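Local coordinates for sulfonate ABC transporter, periplasmic sulfonate-binding protein SsuA (PDB 3UIF) that probably binds sulfonates in the periplasm and delivers them to an ABC transporter for uptake, at residues K112-L117 / S135-S140; E239-E244 / R257-D262. All coordinates share one frame; numbering follows the deposited sequence.

Interaction 1: K112-L117 / S135-S140; sequences KSIKDL and SNLLQS
Ile114, at the start of a short 3-10 turn, reaches the helix with two branches, one for each of two successive leucines. Its CG1 lies 3.8 Å from Leu138 CD2, and Ile114 CD1 meets that same methyl, Leu138 CD2, at 4.1 Å, so one leucine branch rests against the bend of the isoleucine's longer arm. The other branch, Ile114 CG2, sits 3.9 Å from Leu137 CD1. With CG1 placed opposite the backbone N (chi1 180°), the long arm is aimed at Leu138 while CG2 is left to face Leu137. The two leucines answer differently: Leu137 runs past Ile114 in the opposite direction, whereas the Leu138 side chain crosses it at about a right angle. In Leu138, CG stands opposite the carbonyl carbon, and it is the CD2 branch that meets Ile114. All three residues are buried and the contact between them is purely apolar.

Polar bonds around this patch hold the turn in shape. Asp116 folds back on the residues that precede the turn: its OD2 takes the N-H of Lys112 at 2.9 Å from Lys112 N, through the lone pair that points away from OD1, and more weakly that of Ser113. Lys115 NZ lies 3.1 Å from Ser113 OG and also forms a salt bridge with Glu141, just past the helix segment, which adds a charged link beside the apolar one. Ile114 is backed by Leu103 and Ile122 of strands 102-106 and 121-124, and Leu138 by Phe148. Helix 130-140 is the connection of a beta-alpha-beta crossover from strand 121-124 to strand 149-151, in the five-stranded alpha/beta lobe of a type II periplasmic binding protein.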
loop_
_atom_site.group_PDB
_atom_site.type_symbol
_atom_site.label_atom_id
_atom_site.label_comp_id
_atom_site.label_asym_id
_atom_site.label_seq_id
_atom_site.Cartn_x
_atom_site.Cartn_y
_atom_site.Cartn_z
ATOM N N LYS A 112 -0.463 25.952 -10.268
ATOM C CA LYS A 112 0.810 25.639 -9.587
ATOM C C LYS A 112 0.640 24.860 -8.271
ATOM O O LYS A 112 1.556 24.165 -7.829
ATOM C CB LYS A 112 1.627 26.917 -9.344
ATOM C CG LYS A 112 2.424 27.397 -10.557
ATOM C CD LYS A 112 2.890 28.844 -10.400
ATOM C CE LYS A 112 4.040 28.974 -9.404
ATOM N NZ LYS A 112 4.330 30.408 -9.113
ATOM N N SER A 113 -0.526 25.000 -7.645
ATOM C CA SER A 113 -0.873 24.241 -6.440
ATOM C C SER A 113 -2.390 24.060 -6.406
ATOM O O SER A 113 -3.109 24.757 -7.121
ATOM C CB SER A 113 -0.383 24.953 -5.171
ATOM O OG SER A 113 -1.354 25.887 -4.714
ATOM N N ILE A 114 -2.866 23.138 -5.577
ATOM C CA ILE A 114 -4.286 22.767 -5.554
ATOM C C ILE A 114 -5.223 23.977 -5.442
ATOM O O ILE A 114 -6.328 23.957 -5.978
ATOM C CB ILE A 114 -4.593 21.708 -4.456
ATOM C CG1 ILE A 114 -6.080 21.323 -4.430
ATOM C CG2 ILE A 114 -4.152 22.185 -3.082
ATOM C CD1 ILE A 114 -6.513 20.402 -5.553
ATOM N N LYS A 115 -4.750 25.026 -4.767
ATOM C CA LYS A 115 -5.508 26.267 -4.597
ATOM C C LYS A 115 -6.069 26.744 -5.931
ATOM O O LYS A 115 -7.241 27.104 -6.020
ATOM C CB LYS A 115 -4.641 27.362 -3.951
ATOM C CG LYS A 115 -4.301 27.119 -2.482
ATOM C CD LYS A 115 -3.637 28.316 -1.800
ATOM C CE LYS A 115 -2.222 28.578 -2.311
ATOM N NZ LYS A 115 -1.279 27.462 -2.013
ATOM N N ASP A 116 -5.231 26.694 -6.967
ATOM C CA ASP A 116 -5.571 27.202 -8.296
ATOM C C ASP A 116 -6.668 26.401 -8.989
ATOM O O ASP A 116 -7.171 26.793 -10.041
ATOM C CB ASP A 116 -4.320 27.228 -9.176
ATOM C CG ASP A 116 -3.241 28.163 -8.641
ATOM O OD1 ASP A 116 -3.599 29.242 -8.105
ATOM O OD2 ASP A 116 -2.034 27.829 -8.764
ATOM N N LEU A 117 -7.047 25.279 -8.401
ATOM C CA LEU A 117 -8.002 24.409 -9.053
ATOM C C LEU A 117 -9.380 24.550 -8.451
ATOM O O LEU A 117 -10.288 23.772 -8.774
ATOM C CB LEU A 117 -7.524 22.956 -9.007
ATOM C CG LEU A 117 -6.217 22.730 -9.764
ATOM C CD1 LEU A 117 -5.749 21.296 -9.586
ATOM C CD2 LEU A 117 -6.370 23.093 -11.241
ATOM N N SER A 135 -7.761 14.159 0.339
ATOM C CA SER A 135 -8.473 14.771 1.444
ATOM C C SER A 135 -7.528 15.524 2.400
ATOM O O SER A 135 -7.804 16.673 2.771
ATOM C CB SER A 135 -9.298 13.723 2.183
ATOM O OG SER A 135 -9.822 14.283 3.364
ATOM N N ASN A 136 -6.418 14.880 2.770
ATOM C CA ASN A 136 -5.363 15.511 3.553
ATOM C C ASN A 136 -4.867 16.819 2.952
ATOM O O ASN A 136 -4.783 17.848 3.627
ATOM C CB ASN A 136 -4.162 14.575 3.653
ATOM C CG ASN A 136 -4.421 13.373 4.531
ATOM O OD1 ASN A 136 -3.507 12.616 4.810
ATOM N ND2 ASN A 136 -5.665 13.181 4.951
ATOM N N LEU A 137 -4.507 16.751 1.677
ATOM C CA LEU A 137 -4.020 17.902 0.951
ATOM C C LEU A 137 -5.045 19.023 0.996
ATOM O O LEU A 137 -4.682 20.181 1.243
ATOM C CB LEU A 137 -3.674 17.511 -0.486
ATOM C CG LEU A 137 -3.409 18.607 -1.521
ATOM C CD1 LEU A 137 -2.228 19.490 -1.117
ATOM C CD2 LEU A 137 -3.185 17.963 -2.884
ATOM N N LEU A 138 -6.319 18.686 0.787
ATOM C CA LEU A 138 -7.383 19.694 0.867
ATOM C C LEU A 138 -7.436 20.319 2.249
ATOM O O LEU A 138 -7.452 21.543 2.382
ATOM C CB LEU A 138 -8.747 19.108 0.494
ATOM C CG LEU A 138 -8.925 18.550 -0.922
ATOM C CD1 LEU A 138 -10.395 18.300 -1.203
ATOM C CD2 LEU A 138 -8.323 19.466 -1.973
ATOM N N GLN A 139 -7.436 19.473 3.272
ATOM C CA GLN A 139 -7.441 19.918 4.660
ATOM C C GLN A 139 -6.261 20.842 4.927
ATOM O O GLN A 139 -6.420 21.900 5.526
ATOM C CB GLN A 139 -7.356 18.713 5.581
ATOM C CG GLN A 139 -8.273 18.767 6.788
ATOM C CD GLN A 139 -8.728 17.372 7.200
ATOM O OE1 GLN A 139 -9.772 17.204 7.845
ATOM N NE2 GLN A 139 -7.958 16.357 6.801
ATOM N N SER A 140 -5.083 20.438 4.452
ATOM C CA SER A 140 -3.842 21.187 4.663
ATOM C C SER A 140 -3.955 22.620 4.183
ATOM O O SER A 140 -3.363 23.514 4.787
ATOM C CB SER A 140 -2.648 20.502 3.974
ATOM O OG SER A 140 -2.665 20.700 2.563
#

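Interaction 2: E239-E244 / R257-D262; sequences ETYIRE and REYDQD
Tyr259 OH is hydrogen-bonded to a bound glycerol, probably from the crystallisation liquor, and lies 3.9 Å from Tyr241 OH, too far for the two hydroxyls to bond each other. The tyrosines come from opposing segments, and their side chains cross at about a right angle; carbon meets carbon where Tyr241 CE2 approaches Tyr259 CE2 at 4.3 Å. Tyr241 gets there from helix 238-245 by swinging CG away from its backbone N (chi1 169°). Ile242 adds a looser touch, its CD1 being 4.4 Å from Tyr259 CD2. Over one face of the Tyr259 ring, toward the rim, Glu258 CG stands 3.8 Å above the plane.

In type II binding proteins the ligand lies in a cleft between two alpha/beta lobes, and a glycerol held by Tyr259 is consistent with a pocket here, although no substrate is seen. The loop carrying Tyr259 faces the lobe built on strand 102-106: Glu258 bonds Tyr102 and the backbone N of Asn100, and Arg257 pairs with Asp181. A type I turn from Arg257 to Asp260, closed by Asp260 N to Arg257 O at 3.0 Å, sets Tyr259 on its bend. On the helix side, Tyr241 packs on Val232 of helix 215-233, while Glu239 forms a salt bridge with Arg256, a residue that the Ile242 side chain also touches.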
loop_
_atom_site.group_PDB
_atom_site.type_symbol
_atom_site.label_atom_id
_atom_site.label_comp_id
_atom_site.label_asym_id
_atom_site.label_seq_id
_atom_site.Cartn_x
_atom_site.Cartn_y
_atom_site.Cartn_z
ATOM N N GLU A 239 17.836 -1.872 -7.910
ATOM C CA GLU A 239 17.700 -2.141 -9.340
ATOM C C GLU A 239 17.095 -3.517 -9.644
ATOM O O GLU A 239 16.271 -3.644 -10.557
ATOM C CB GLU A 239 19.032 -1.956 -10.069
ATOM C CG GLU A 239 19.185 -0.569 -10.665
ATOM C CD GLU A 239 17.974 -0.147 -11.514
ATOM O OE1 GLU A 239 17.188 0.706 -11.024
ATOM O OE2 GLU A 239 17.800 -0.661 -12.662
ATOM N N THR A 240 17.500 -4.538 -8.888
ATOM C CA THR A 240 16.884 -5.856 -9.017
ATOM C C THR A 240 15.373 -5.799 -8.747
ATOM O O THR A 240 14.590 -6.299 -9.558
ATOM C CB THR A 240 17.580 -6.924 -8.144
ATOM O OG1 THR A 240 18.965 -6.988 -8.501
ATOM C CG2 THR A 240 16.984 -8.281 -8.400
ATOM N N TYR A 241 14.970 -5.170 -7.640
ATOM C CA TYR A 241 13.553 -4.970 -7.375
ATOM C C TYR A 241 12.840 -4.307 -8.564
ATOM O O TYR A 241 11.843 -4.833 -9.054
ATOM C CB TYR A 241 13.298 -4.182 -6.084
ATOM C CG TYR A 241 11.852 -3.753 -5.967
ATOM C CD1 TYR A 241 10.855 -4.663 -5.574
ATOM C CD2 TYR A 241 11.466 -2.450 -6.312
ATOM C CE1 TYR A 241 9.520 -4.276 -5.506
ATOM C CE2 TYR A 241 10.144 -2.056 -6.254
ATOM C CZ TYR A 241 9.177 -2.965 -5.849
ATOM O OH TYR A 241 7.876 -2.546 -5.790
ATOM N N ILE A 242 13.366 -3.180 -9.036
ATOM C CA ILE A 242 12.771 -2.450 -10.155
ATOM C C ILE A 242 12.565 -3.331 -11.402
ATOM O O ILE A 242 11.513 -3.281 -12.056
ATOM C CB ILE A 242 13.607 -1.190 -10.542
ATOM C CG1 ILE A 242 13.710 -0.179 -9.384
ATOM C CG2 ILE A 242 13.050 -0.519 -11.795
ATOM C CD1 ILE A 242 12.394 0.236 -8.765
ATOM N N ARG A 243 13.575 -4.134 -11.711
ATOM C CA ARG A 243 13.531 -4.948 -12.912
ATOM C C ARG A 243 12.741 -6.247 -12.719
ATOM O O ARG A 243 12.082 -6.700 -13.652
ATOM C CB ARG A 243 14.945 -5.209 -13.443
ATOM C CG ARG A 243 15.682 -3.935 -13.830
ATOM C CD ARG A 243 17.095 -4.223 -14.303
ATOM N NE ARG A 243 17.878 -3.006 -14.500
ATOM C CZ ARG A 243 18.044 -2.409 -15.674
ATOM N NH1 ARG A 243 17.479 -2.914 -16.764
ATOM N NH2 ARG A 243 18.778 -1.308 -15.759
ATOM N N GLU A 244 12.773 -6.830 -11.519
ATOM C CA GLU A 244 12.113 -8.126 -11.335
ATOM C C GLU A 244 10.773 -8.084 -10.632
ATOM O O GLU A 244 9.869 -8.810 -11.024
ATOM C CB GLU A 244 12.991 -9.139 -10.590
ATOM C CG GLU A 244 14.459 -9.135 -10.946
ATOM C CD GLU A 244 14.728 -9.696 -12.311
ATOM O OE1 GLU A 244 15.360 -8.974 -13.124
ATOM O OE2 GLU A 244 14.315 -10.858 -12.563
ATOM N N ARG A 257 10.783 6.081 -10.964
ATOM C CA ARG A 257 10.513 7.471 -10.610
ATOM C C ARG A 257 9.681 7.609 -9.349
ATOM O O ARG A 257 9.755 8.624 -8.654
ATOM C CB ARG A 257 9.876 8.201 -11.778
ATOM C CG ARG A 257 10.938 8.748 -12.692
ATOM C CD ARG A 257 10.318 9.404 -13.891
ATOM N NE ARG A 257 9.844 8.397 -14.825
ATOM C CZ ARG A 257 9.257 8.686 -15.973
ATOM N NH1 ARG A 257 9.076 9.955 -16.307
ATOM N NH2 ARG A 257 8.849 7.717 -16.776
ATOM N N GLU A 258 8.893 6.582 -9.064
ATOM C CA GLU A 258 8.122 6.508 -7.833
ATOM C C GLU A 258 9.025 6.665 -6.591
ATOM O O GLU A 258 8.595 7.230 -5.580
ATOM C CB GLU A 258 7.284 5.204 -7.807
ATOM C CG GLU A 258 6.768 4.729 -6.445
ATOM C CD GLU A 258 5.787 5.690 -5.781
ATOM O OE1 GLU A 258 5.450 5.473 -4.599
ATOM O OE2 GLU A 258 5.336 6.666 -6.402
ATOM N N TYR A 259 10.274 6.204 -6.693
ATOM C CA TYR A 259 11.238 6.291 -5.592
ATOM C C TYR A 259 12.212 7.452 -5.722
ATOM O O TYR A 259 13.037 7.679 -4.858
ATOM C CB TYR A 259 11.985 4.962 -5.436
ATOM C CG TYR A 259 11.030 3.858 -5.100
ATOM C CD1 TYR A 259 10.686 3.604 -3.781
ATOM C CD2 TYR A 259 10.403 3.115 -6.103
ATOM C CE1 TYR A 259 9.784 2.619 -3.457
ATOM C CE2 TYR A 259 9.485 2.130 -5.787
ATOM C CZ TYR A 259 9.181 1.884 -4.458
ATOM O OH TYR A 259 8.271 0.906 -4.111
ATOM N N ASP A 260 12.096 8.210 -6.796
ATOM C CA ASP A 260 13.029 9.288 -7.087
ATOM C C ASP A 260 12.716 10.543 -6.264
ATOM O O ASP A 260 11.555 10.952 -6.168
ATOM C CB ASP A 260 12.929 9.616 -8.562
ATOM C CG ASP A 260 14.250 9.570 -9.237
ATOM O OD1 ASP A 260 14.967 10.621 -9.238
ATOM O OD2 ASP A 260 14.571 8.470 -9.763
ATOM N N GLN A 261 13.741 11.144 -5.665
ATOM C CA GLN A 261 13.586 12.439 -4.994
ATOM C C GLN A 261 12.515 12.475 -3.878
ATOM O O GLN A 261 11.976 13.528 -3.535
ATOM C CB GLN A 261 13.383 13.566 -6.022
ATOM C CG GLN A 261 14.456 13.590 -7.105
ATOM C CD GLN A 261 14.512 14.901 -7.865
ATOM O OE1 GLN A 261 13.622 15.214 -8.661
ATOM N NE2 GLN A 261 15.580 15.682 -7.632
ATOM N N ASP A 262 12.264 11.315 -3.288
ATOM C CA ASP A 262 11.281 11.150 -2.224
ATOM C C ASP A 262 11.873 11.612 -0.871
ATOM O O ASP A 262 13.090 11.560 -0.679
ATOM C CB ASP A 262 10.875 9.667 -2.176
ATOM C CG ASP A 262 9.503 9.429 -1.530
ATOM O OD1 ASP A 262 8.951 10.314 -0.817
ATOM O OD2 ASP A 262 8.985 8.307 -1.725
#

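How the interactions relate
Both contacts are small, yet they share no helix or strand; their centres lie about 27 Å apart, and their nearest atoms about 14 Å. Interaction 1, whose three touching residues are all buried, fixes a connecting helix against the loop between two strands of one sheet, wholly within one lobe, and uses aliphatic carbons alone, with charges kept to its outer side. Interaction 2, nearer the centre of the molecule, pairs a helix with an irregular loop and brings in aromatic rings with hydroxyls, the partly exposed Tyr259 beside a bound glycerol, with salt bridges nearby. Strand 102-106 connects their surroundings: its Leu103 backs interaction 1, whereas its Tyr102 bonds the loop of interaction 2.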